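Local coordinates for protein osa (Shigella flexneri, PDB 4O7K) that suppresses the oncogenicity of Agrobacterium tumefaciens and acts as a plasmid fertility inhibition factor of the ParB/Srx superfamily, at residues A[132-137]-A[165-170]; A[122-127]-A[157-162]; A[69-74]-A[169-174]; A[13-18]-A[76-81]. The protein carries 1 engineered substitution. One frame throughout, in Å; residues are numbered along the deposited sequence. Where two conformers were deposited one is given.

Interaction 1: A[132-137]-A[165-170]. With IPA (isopropyl alcohol), chain F.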
# COMPACT_ATOMS: atom_id res chain seq x y z
N PHE A 132 9.75 -9.00 -11.05
CA PHE A 132 9.38 -7.75 -10.41
C PHE A 132 8.90 -7.99 -8.98
O PHE A 132 8.21 -8.97 -8.70
CB PHE A 132 8.29 -7.04 -11.21
CG PHE A 132 7.90 -5.73 -10.63
CD1 PHE A 132 8.61 -4.58 -10.95
CD2 PHE A 132 6.85 -5.64 -9.72
CE1 PHE A 132 8.27 -3.36 -10.39
CE2 PHE A 132 6.51 -4.43 -9.16
CZ PHE A 132 7.22 -3.28 -9.50
N ALA A 133 9.27 -7.09 -8.07
CA ALA A 133 8.74 -7.13 -6.71
C ALA A 133 8.72 -5.74 -6.10
O ALA A 133 9.27 -4.80 -6.66
CB ALA A 133 9.58 -8.09 -5.83
N VAL A 134 8.06 -5.61 -4.96
CA VAL A 134 8.12 -4.36 -4.22
C VAL A 134 8.76 -4.58 -2.86
O VAL A 134 8.57 -5.61 -2.22
CB VAL A 134 6.72 -3.71 -4.03
CG1 VAL A 134 6.11 -3.38 -5.38
CG2 VAL A 134 5.80 -4.61 -3.25
N CYS A 135 9.57 -3.61 -2.45
CA CYS A 135 10.23 -3.65 -1.15
C CYS A 135 10.02 -2.30 -0.47
O CYS A 135 9.41 -1.39 -1.05
CB CYS A 135 11.73 -3.99 -1.29
SG CYS A 135 12.67 -2.80 -2.28
N PHE A 136 10.52 -2.18 0.75
CA PHE A 136 10.15 -1.07 1.62
C PHE A 136 11.32 -0.29 2.16
O PHE A 136 12.36 -0.85 2.52
CB PHE A 136 9.32 -1.58 2.81
CG PHE A 136 7.97 -2.09 2.44
CD1 PHE A 136 7.81 -3.35 1.88
CD2 PHE A 136 6.83 -1.31 2.68
CE1 PHE A 136 6.56 -3.81 1.55
CE2 PHE A 136 5.58 -1.78 2.35
CZ PHE A 136 5.43 -3.03 1.80
N THR A 137 11.14 1.02 2.23
CA THR A 137 12.03 1.85 3.03
C THR A 137 11.40 1.96 4.42
O THR A 137 12.09 1.88 5.44
CB THR A 137 12.24 3.23 2.41
OG1 THR A 137 12.98 3.09 1.19
CG2 THR A 137 12.97 4.16 3.36
N VAL A 165 6.70 5.45 -11.84
CA VAL A 165 6.05 4.98 -13.05
C VAL A 165 6.10 3.45 -13.14
O VAL A 165 5.13 2.81 -13.54
CB VAL A 165 6.66 5.64 -14.32
CG1 VAL A 165 6.17 4.93 -15.58
CG2 VAL A 165 6.28 7.12 -14.37
N MET A 166 7.23 2.87 -12.72
CA MET A 166 7.39 1.42 -12.66
C MET A 166 6.40 0.78 -11.68
O MET A 166 5.78 -0.24 -12.00
CB MET A 166 8.83 1.07 -12.24
CG MET A 166 9.27 -0.28 -12.72
SD MET A 166 11.00 -0.54 -12.23
CE MET A 166 11.78 0.94 -12.84
N LEU A 167 6.26 1.36 -10.49
CA LEU A 167 5.24 0.90 -9.55
C LEU A 167 3.84 0.97 -10.17
O LEU A 167 3.08 -0.00 -10.15
CB LEU A 167 5.29 1.73 -8.26
CG LEU A 167 6.47 1.42 -7.34
CD1 LEU A 167 6.67 2.53 -6.31
CD2 LEU A 167 6.29 0.07 -6.66
N ALA A 168 3.49 2.13 -10.72
CA ALA A 168 2.19 2.32 -11.35
C ALA A 168 1.96 1.26 -12.44
O ALA A 168 0.89 0.67 -12.52
CB ALA A 168 2.06 3.73 -11.92
N GLU A 169 2.98 1.01 -13.26
CA GLU A 169 2.90 -0.03 -14.29
C GLU A 169 2.45 -1.38 -13.75
O GLU A 169 1.52 -1.99 -14.28
CB GLU A 169 4.25 -0.22 -14.99
CG GLU A 169 4.24 -1.37 -15.99
CD GLU A 169 5.61 -1.63 -16.59
OE1 GLU A 169 6.54 -0.83 -16.37
OE2 GLU A 169 5.77 -2.66 -17.29
N HIS A 170 3.11 -1.85 -12.70
CA HIS A 170 2.85 -3.20 -12.20
C HIS A 170 1.70 -3.30 -11.19
O HIS A 170 0.99 -4.29 -11.17
CB HIS A 170 4.13 -3.77 -11.58
CG HIS A 170 5.22 -4.02 -12.58
ND1 HIS A 170 5.35 -5.22 -13.24
CD2 HIS A 170 6.19 -3.21 -13.06
CE1 HIS A 170 6.38 -5.15 -14.07
NE2 HIS A 170 6.90 -3.94 -13.99
C1 IPA F . 4.72 -9.56 -12.61
C2 IPA F . 4.10 -8.42 -13.40
C3 IPA F . 2.62 -8.69 -13.67
O2 IPA F . 4.20 -7.23 -12.65
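Phe132 lays its ring flat against the imidazole of His170: the ring planes are 9° apart and the ring centroids 3.7 Å apart, which defines a face-to-face stack. Following Phe132 outward, CB points toward the helix and already sits over the imidazole face in a CH-pi contact, 4.2 Å from that ring's centroid. CG comes next, anti to the backbone N (chi1 -178°) and facing ND1 and CG of His170. Along one flank, Phe132 CD1 faces His170 CD2 and NE2, and Phe132 CE1 makes the closest approach, 3.4 Å to His170 CD2. On the other flank, Phe132 CE2 meets His170 CB, which returns a CH-pi contact over the phenyl face. The tip, Phe132 CZ, also looks onto the imidazole and has Leu167 CD2 near the ring plane at 4.5 Å. The stack thus joins strand 131-136, an outer strand of the mixed sheet, to helix 161-171 packed across it, the short axes running 121° apart. In the conformer given, Val134 CG1 lies 3.7 Å from Leu167 CD2, a less certain contact between two buried side chains. Met166 reaches the phenyl ring obliquely, its CG 4.0 Å from Phe132 CE1, and Pro125 of the adjoining strand touches both. At the imidazole edge lies an isopropanol, probably from the crystallisation liquor, whose modelled 2.4 Å separation between O2 and His170 ND1 is too short to be trusted.

Interaction 2: A[122-127]-A[157-162]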
# COMPACT_ATOMS: atom_id res chain seq x y z
N ASP A 122 6.67 4.25 2.43
CA ASP A 122 7.68 4.53 1.40
C ASP A 122 8.18 3.22 0.81
O ASP A 122 8.80 2.42 1.50
CB ASP A 122 8.84 5.32 1.99
CG ASP A 122 8.42 6.71 2.45
OD1 ASP A 122 8.44 7.64 1.61
OD2 ASP A 122 8.07 6.86 3.64
N VAL A 123 7.87 2.98 -0.46
CA VAL A 123 8.19 1.70 -1.08
C VAL A 123 9.03 1.90 -2.34
O VAL A 123 9.26 3.02 -2.79
CB VAL A 123 6.93 0.90 -1.46
CG1 VAL A 123 6.03 0.68 -0.22
CG2 VAL A 123 6.18 1.60 -2.57
N SER A 124 9.48 0.79 -2.91
CA SER A 124 10.33 0.83 -4.08
C SER A 124 10.11 -0.40 -4.94
O SER A 124 9.92 -1.49 -4.43
CB SER A 124 11.80 0.93 -3.67
OG SER A 124 12.02 2.05 -2.83
N PRO A 125 10.15 -0.21 -6.27
CA PRO A 125 10.17 -1.37 -7.16
C PRO A 125 11.54 -2.03 -7.05
O PRO A 125 12.51 -1.34 -6.75
CB PRO A 125 9.97 -0.76 -8.54
CG PRO A 125 10.51 0.63 -8.41
CD PRO A 125 10.23 1.06 -7.00
N THR A 126 11.62 -3.34 -7.28
CA THR A 126 12.90 -4.03 -7.24
C THR A 126 12.81 -5.31 -8.05
O THR A 126 11.75 -5.65 -8.59
CB THR A 126 13.35 -4.32 -5.76
OG1 THR A 126 14.73 -4.70 -5.73
CG2 THR A 126 12.49 -5.40 -5.11
N MET A 127 13.94 -6.02 -8.15
CA MET A 127 14.03 -7.25 -8.92
C MET A 127 14.51 -8.37 -8.00
O MET A 127 15.50 -8.21 -7.28
CB MET A 127 14.99 -7.07 -10.11
CG MET A 127 15.03 -8.21 -11.12
SD MET A 127 16.05 -9.60 -10.58
CE MET A 127 17.64 -8.81 -10.45
N LEU A 157 4.29 6.06 -1.31
CA LEU A 157 5.29 7.04 -1.70
C LEU A 157 6.49 6.39 -2.38
O LEU A 157 6.95 5.34 -1.95
CB LEU A 157 5.76 7.83 -0.48
CG LEU A 157 4.77 8.83 0.11
CD1 LEU A 157 5.30 9.32 1.44
CD2 LEU A 157 4.62 9.99 -0.86
N SER A 158 6.97 7.03 -3.44
CA SER A 158 8.11 6.55 -4.21
C SER A 158 9.12 7.67 -4.38
O SER A 158 8.75 8.84 -4.49
CB SER A 158 7.63 6.02 -5.57
OG SER A 158 8.71 5.78 -6.44
N ARG A 159 10.39 7.29 -4.43
CA ARG A 159 11.52 8.21 -4.32
C ARG A 159 11.69 9.12 -5.54
O ARG A 159 12.24 10.22 -5.43
CB ARG A 159 12.80 7.38 -4.10
CG ARG A 159 13.83 7.94 -3.14
CD ARG A 159 14.99 6.93 -2.95
NE ARG A 159 14.50 5.67 -2.38
CZ ARG A 159 14.92 4.45 -2.74
NH1 ARG A 159 15.84 4.29 -3.68
NH2 ARG A 159 14.40 3.38 -2.15
N ASP A 160 11.24 8.66 -6.70
CA ASP A 160 11.50 9.38 -7.95
C ASP A 160 10.53 8.98 -9.06
O ASP A 160 9.80 7.99 -8.94
CB ASP A 160 12.94 9.14 -8.41
CG ASP A 160 13.26 7.66 -8.56
OD1 ASP A 160 12.87 7.06 -9.58
OD2 ASP A 160 13.89 7.10 -7.65
N GLU A 161 10.52 9.75 -10.14
CA GLU A 161 9.50 9.59 -11.17
C GLU A 161 9.55 8.21 -11.82
O GLU A 161 8.50 7.55 -11.95
CB GLU A 161 9.62 10.67 -12.24
CG GLU A 161 8.45 10.65 -13.21
CD GLU A 161 8.44 11.85 -14.14
OE1 GLU A 161 9.50 12.47 -14.33
OE2 GLU A 161 7.36 12.17 -14.68
N ALA A 162 10.74 7.75 -12.21
CA ALA A 162 10.85 6.48 -12.91
C ALA A 162 10.42 5.32 -12.02
O ALA A 162 9.73 4.42 -12.48
CB ALA A 162 12.27 6.26 -13.39
O HOH W 1 10.73 4.44 -4.66
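The flat carboxylate of Asp122 lies alongside Leu157, the two side chains pointing the same way, with Asp122 OD1 3.4 Å from Leu157 CB and next nearest to its CD1: an oxygen resting on aliphatic carbon. The other flat group, the Arg159 guanidinium, is approached obliquely by Ser124 OG, 2.8 Å from Arg159 NH2 in the conformer given; the angle is poor for a hydrogen bond, and since Ser124 has two conformers the closeness is of doubtful weight.

The firm link is backbone. Val123 N donates to Leu157 O over 2.9 Å with an N-H...O angle of 164°, and Asp122 CA adds a longer C-H...O contact to the same oxygen. Leu157 also has a backbone bond with Ala121, so it is held on either side of Asp122 in a single beta bridge that joins strand 118-128 of the mixed sheet to strand 153-158 of the three-stranded one. Beyond the bridge the chains part, and a water fills in, donating to Val123 O at 2.8 Å and accepting from Arg159 N at 2.9 Å. Val123 O and Leu157 O, both acceptors, stand 3.4 Å apart and cannot bond directly. The chemistry therefore implies a junction carried by main-chain polarity, with the water bridging the backbones where they no longer bond to each other.

Interaction 3: A[69-74]-A[169-174]. With IPA (isopropyl alcohol), chain F.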
# COMPACT_ATOMS: atom_id res chain seq x y z
N VAL A 69 1.83 7.04 -5.71
CA VAL A 69 1.22 6.04 -6.55
C VAL A 69 0.00 5.47 -5.81
O VAL A 69 0.10 5.05 -4.65
CB VAL A 69 2.19 4.90 -6.91
CG1 VAL A 69 1.54 3.93 -7.88
CG2 VAL A 69 3.49 5.48 -7.49
N TYR A 70 -1.14 5.49 -6.48
CA TYR A 70 -2.33 4.83 -5.94
C TYR A 70 -2.29 3.39 -6.40
O TYR A 70 -2.30 3.12 -7.60
CB TYR A 70 -3.61 5.51 -6.43
CG TYR A 70 -3.72 6.94 -5.98
CD1 TYR A 70 -3.92 7.26 -4.64
CD2 TYR A 70 -3.60 7.98 -6.89
CE1 TYR A 70 -4.00 8.57 -4.23
CE2 TYR A 70 -3.67 9.29 -6.49
CZ TYR A 70 -3.88 9.58 -5.16
OH TYR A 70 -3.97 10.88 -4.77
N VAL A 71 -2.22 2.46 -5.45
CA VAL A 71 -2.04 1.08 -5.86
C VAL A 71 -3.28 0.24 -5.63
O VAL A 71 -4.06 0.45 -4.69
CB VAL A 71 -0.83 0.40 -5.15
CG1 VAL A 71 0.46 1.17 -5.42
CG2 VAL A 71 -1.06 0.27 -3.66
N ASN A 72 -3.46 -0.71 -6.53
CA ASN A 72 -4.40 -1.79 -6.37
C ASN A 72 -3.89 -2.68 -5.24
O ASN A 72 -2.84 -3.33 -5.38
CB ASN A 72 -4.52 -2.55 -7.69
CG ASN A 72 -5.46 -3.72 -7.62
OD1 ASN A 72 -5.50 -4.46 -6.63
ND2 ASN A 72 -6.23 -3.91 -8.68
N GLY A 73 -4.61 -2.70 -4.12
CA GLY A 73 -4.19 -3.49 -2.96
C GLY A 73 -3.79 -4.93 -3.26
O GLY A 73 -2.74 -5.39 -2.80
N LEU A 74 -4.62 -5.64 -4.01
CA LEU A 74 -4.32 -7.03 -4.35
C LEU A 74 -3.05 -7.16 -5.20
O LEU A 74 -2.29 -8.11 -5.05
CB LEU A 74 -5.48 -7.67 -5.10
CG LEU A 74 -6.79 -7.91 -4.34
CD1 LEU A 74 -7.74 -8.70 -5.22
CD2 LEU A 74 -6.56 -8.62 -3.01
N GLU A 169 2.98 1.01 -13.26
CA GLU A 169 2.90 -0.03 -14.29
C GLU A 169 2.45 -1.38 -13.75
O GLU A 169 1.52 -1.99 -14.28
CB GLU A 169 4.25 -0.22 -14.99
CG GLU A 169 4.24 -1.37 -15.99
CD GLU A 169 5.61 -1.63 -16.59
OE1 GLU A 169 6.54 -0.83 -16.37
OE2 GLU A 169 5.77 -2.66 -17.29
N HIS A 170 3.11 -1.85 -12.70
CA HIS A 170 2.85 -3.20 -12.20
C HIS A 170 1.70 -3.30 -11.19
O HIS A 170 0.99 -4.29 -11.17
CB HIS A 170 4.13 -3.77 -11.58
CG HIS A 170 5.22 -4.02 -12.58
ND1 HIS A 170 5.35 -5.22 -13.24
CD2 HIS A 170 6.19 -3.21 -13.06
CE1 HIS A 170 6.38 -5.15 -14.07
NE2 HIS A 170 6.90 -3.94 -13.99
N VAL A 171 1.50 -2.28 -10.35
CA VAL A 171 0.49 -2.38 -9.30
C VAL A 171 -0.41 -1.15 -9.14
O VAL A 171 -1.21 -1.08 -8.21
CB VAL A 171 1.14 -2.70 -7.92
CG1 VAL A 171 2.06 -3.94 -8.01
CG2 VAL A 171 1.94 -1.51 -7.39
N GLY A 172 -0.30 -0.18 -10.05
CA GLY A 172 -1.06 1.06 -9.92
C GLY A 172 -2.43 1.05 -10.58
O GLY A 172 -2.70 0.26 -11.49
N VAL A 173 -3.31 1.93 -10.12
CA VAL A 173 -4.62 2.09 -10.75
C VAL A 173 -4.66 3.39 -11.55
O VAL A 173 -5.64 3.67 -12.22
CB VAL A 173 -5.78 2.07 -9.72
CG1 VAL A 173 -5.86 0.73 -9.00
CG2 VAL A 173 -5.66 3.22 -8.72
N ALA A 174 -3.57 4.16 -11.48
CA ALA A 174 -3.48 5.43 -12.20
C ALA A 174 -2.03 5.88 -12.31
O ALA A 174 -1.16 5.39 -11.58
CB ALA A 174 -4.30 6.51 -11.51
C1 IPA F . 4.72 -9.56 -12.61
C2 IPA F . 4.10 -8.42 -13.40
C3 IPA F . 2.62 -8.69 -13.67
O2 IPA F . 4.20 -7.23 -12.65
O HOH W 2 -1.04 6.47 -9.15
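Tyr70 O is gripped from the 169-174 segment by two donors: Val173 N makes a hydrogen bond of 3.0 Å, nearly straight at 163°, and Gly172 CA adds a C-H...O contact of 3.3 Å. The Val173 N approaches tilted somewhat from the carbonyl plane. Val171 O is shared in the same manner, receiving Asn72 N at 2.8 Å through a more bent bond (146°), while Val71 CA lies 3.3 Å from that oxygen. These paired grips flank the close passage of Val71 past Gly172, whose CA atoms are 4.2 Å apart, and form a single beta bridge between strand 67-72 and the chain leaving helix 161-171.

The evidence for its place in the fold is the alternation along the strand: Val69 and Val71 bond to strand 153-158, whereas Tyr70 and Asn72 turn their polar backbone atoms to the other edge, where the 169-174 segment takes them up. A water extends that edge, accepting from Tyr70 N and donating to Ala174 O. On one face of the strand Val71 and Val171 lie side by side, pointing the same way, with CG1 of the first 3.6 Å from CG2 of the second. On the other face Val173 spreads its two branches, CG2 reaching Tyr70 CB at 3.8 Å and CG1 reaching Asn72 CB, also at 3.8 Å. Tyr70 OH is hydrogen-bonded to Trp45 NE1, outside this contact. At the strand end Asn72 is the N-cap of helix 73-81: CG is anti to the backbone N (chi1 179°) and OD1 bonds Ala75 N.

Interaction 4: A[13-18]-A[76-81]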
# COMPACT_ATOMS: atom_id res chain seq x y z
N LEU A 13 0.70 -20.61 -3.72
CA LEU A 13 -0.73 -20.78 -3.85
C LEU A 13 -1.47 -19.45 -3.67
O LEU A 13 -2.42 -19.16 -4.39
CB LEU A 13 -1.23 -21.81 -2.83
CG LEU A 13 -0.92 -23.27 -3.18
CD1 LEU A 13 -1.11 -24.13 -1.95
CD2 LEU A 13 -1.79 -23.76 -4.33
N GLU A 14 -1.00 -18.63 -2.73
CA GLU A 14 -1.59 -17.32 -2.50
C GLU A 14 -1.40 -16.40 -3.71
O GLU A 14 -2.32 -15.71 -4.11
CB GLU A 14 -1.00 -16.66 -1.25
CG GLU A 14 -1.65 -15.30 -0.89
CD GLU A 14 -3.06 -15.42 -0.30
OE1 GLU A 14 -3.74 -16.44 -0.53
OE2 GLU A 14 -3.48 -14.48 0.42
N ILE A 15 -0.20 -16.40 -4.29
CA ILE A 15 0.03 -15.65 -5.51
C ILE A 15 -0.90 -16.12 -6.62
O ILE A 15 -1.49 -15.31 -7.34
CB ILE A 15 1.51 -15.77 -5.96
CG1 ILE A 15 2.39 -14.99 -4.97
CG2 ILE A 15 1.69 -15.27 -7.39
CD1 ILE A 15 3.88 -15.31 -5.10
N ARG A 16 -1.08 -17.43 -6.75
CA ARG A 16 -1.98 -17.94 -7.77
C ARG A 16 -3.44 -17.50 -7.50
O ARG A 16 -4.19 -17.22 -8.44
CB ARG A 16 -1.87 -19.47 -7.86
CG ARG A 16 -2.71 -20.11 -8.96
CD ARG A 16 -3.18 -21.49 -8.52
NE ARG A 16 -3.91 -22.20 -9.57
CZ ARG A 16 -5.14 -22.69 -9.43
NH1 ARG A 16 -5.80 -22.52 -8.29
NH2 ARG A 16 -5.72 -23.33 -10.44
N ARG A 17 -3.82 -17.44 -6.22
CA ARG A 17 -5.15 -16.97 -5.82
C ARG A 17 -5.34 -15.52 -6.24
O ARG A 17 -6.38 -15.15 -6.81
CB ARG A 17 -5.34 -17.10 -4.30
CG ARG A 17 -6.75 -16.79 -3.81
CD ARG A 17 -6.81 -16.60 -2.28
NE ARG A 17 -6.78 -15.18 -1.88
CZ ARG A 17 -6.86 -14.74 -0.63
NH1 ARG A 17 -6.98 -15.61 0.37
NH2 ARG A 17 -6.82 -13.44 -0.37
N LEU A 18 -4.33 -14.71 -5.97
CA LEU A 18 -4.35 -13.30 -6.34
C LEU A 18 -4.42 -13.13 -7.85
O LEU A 18 -5.10 -12.23 -8.34
CB LEU A 18 -3.11 -12.60 -5.77
CG LEU A 18 -3.15 -12.48 -4.24
CD1 LEU A 18 -1.78 -12.09 -3.68
CD2 LEU A 18 -4.22 -11.49 -3.80
N PHE A 76 -0.56 -4.99 -5.18
CA PHE A 76 0.53 -4.59 -4.29
C PHE A 76 0.93 -5.77 -3.41
O PHE A 76 2.12 -6.07 -3.26
CB PHE A 76 0.09 -3.39 -3.44
CG PHE A 76 1.13 -2.88 -2.50
CD1 PHE A 76 2.03 -1.90 -2.90
CD2 PHE A 76 1.20 -3.36 -1.20
CE1 PHE A 76 2.98 -1.41 -2.02
CE2 PHE A 76 2.14 -2.87 -0.31
CZ PHE A 76 3.03 -1.90 -0.73
N TYR A 77 -0.09 -6.43 -2.85
CA TYR A 77 0.07 -7.63 -2.04
C TYR A 77 0.85 -8.69 -2.82
O TYR A 77 1.82 -9.25 -2.31
CB TYR A 77 -1.31 -8.15 -1.63
CG TYR A 77 -1.36 -9.38 -0.74
CD1 TYR A 77 -0.28 -9.77 0.06
CD2 TYR A 77 -2.52 -10.15 -0.70
CE1 TYR A 77 -0.37 -10.90 0.86
CE2 TYR A 77 -2.61 -11.27 0.09
CZ TYR A 77 -1.54 -11.64 0.87
OH TYR A 77 -1.67 -12.76 1.65
N ARG A 78 0.42 -8.96 -4.06
CA ARG A 78 1.09 -9.94 -4.91
C ARG A 78 2.56 -9.60 -5.18
O ARG A 78 3.43 -10.46 -5.12
CB ARG A 78 0.36 -10.07 -6.24
CG ARG A 78 1.04 -11.01 -7.23
CD ARG A 78 0.26 -11.12 -8.53
NE ARG A 78 0.90 -12.06 -9.45
CZ ARG A 78 1.87 -11.73 -10.30
NH1 ARG A 78 2.31 -10.49 -10.36
NH2 ARG A 78 2.39 -12.65 -11.09
N ALA A 79 2.82 -8.33 -5.48
CA ALA A 79 4.19 -7.89 -5.76
C ALA A 79 5.07 -8.01 -4.51
O ALA A 79 6.26 -8.33 -4.59
CB ALA A 79 4.18 -6.46 -6.27
N TRP A 80 4.46 -7.78 -3.35
CA TRP A 80 5.17 -7.90 -2.08
C TRP A 80 5.51 -9.37 -1.80
O TRP A 80 6.62 -9.69 -1.39
CB TRP A 80 4.31 -7.32 -0.94
CG TRP A 80 4.99 -7.19 0.38
CD1 TRP A 80 6.28 -7.57 0.70
CD2 TRP A 80 4.41 -6.68 1.59
NE1 TRP A 80 6.53 -7.30 2.03
CE2 TRP A 80 5.40 -6.76 2.60
CE3 TRP A 80 3.15 -6.16 1.91
CZ2 TRP A 80 5.17 -6.34 3.91
CZ3 TRP A 80 2.92 -5.73 3.21
CH2 TRP A 80 3.92 -5.82 4.19
N LEU A 81 4.56 -10.26 -2.05
CA LEU A 81 4.81 -11.69 -1.91
C LEU A 81 5.94 -12.15 -2.84
O LEU A 81 6.61 -13.15 -2.56
CB LEU A 81 3.55 -12.49 -2.20
CG LEU A 81 2.49 -12.47 -1.10
CD1 LEU A 81 1.17 -13.00 -1.63
CD2 LEU A 81 2.93 -13.27 0.11
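Glu14 and Tyr77 both leave their helices with CG anti to the backbone N, and the carboxylate reaches the phenol after a further bend of the Glu14 chain at chi2 (74°), which turns CD. Glu14 OE2 then accepts a hydrogen bond from Tyr77 OH at 2.8 Å. The oxygen lies at the edge of the phenol ring, the donor arrives on its anti side, somewhat out of the carboxylate plane, and the two side chains cross at about a right angle with their planes steeply inclined.

Next to this polar pair the packing is apolar. Leu18 CD1 sits over a face of the Tyr77 ring, 4.1 Å from the centroid and 29° off the normal, a CH-pi contact. Leu81 CD1 occupies the rim of that same face, 3.6 Å above the plane, and meets Leu18 CD1 at 3.7 Å; it also touches Glu14 CG at 3.7 Å. Ile15 and Leu81 slide past each other in opposite directions, with Ile15 CG1 3.9 Å from Leu81 CB. Together these contacts pack helix 4-24 against helix 73-81, a near-antiparallel pair whose short axes lie 153° apart at a closest approach of 9.8 Å. On the more exposed flank Arg78 passes Ile15, and in the conformer given Arg78 NE forms a salt bridge to Asp19 of the N-terminal helix.

Tyr77 OH is bonded to Lys94 N as well as to Glu14, which ties the loop there to both helices. The phenol bond, together with the nearby charge of Arg17, itself in two conformers, would favour the ionised form of this buried carboxylate.

How the interactions relate
Interaction 4 is the buried one, an aliphatic helix pair around a phenol-carboxylate bond; interactions 1 to 3 are only partly buried. Helix 161-171 runs through those three: its N-terminal approach belongs to interaction 2, its body to interaction 1, and its exit, sharing Glu169 and His170, to interaction 3. Chemistry follows place. Where backbones run side by side, interactions 2 and 3 rely on a single beta bridge and a water each; where the helix lies over the mixed sheet, interaction 1 relies on ring stacking without hydrogen bonds. Helix 73-81 connects the groups: Ala79 and Trp80 pack on Val134, and Ala79 on Val171.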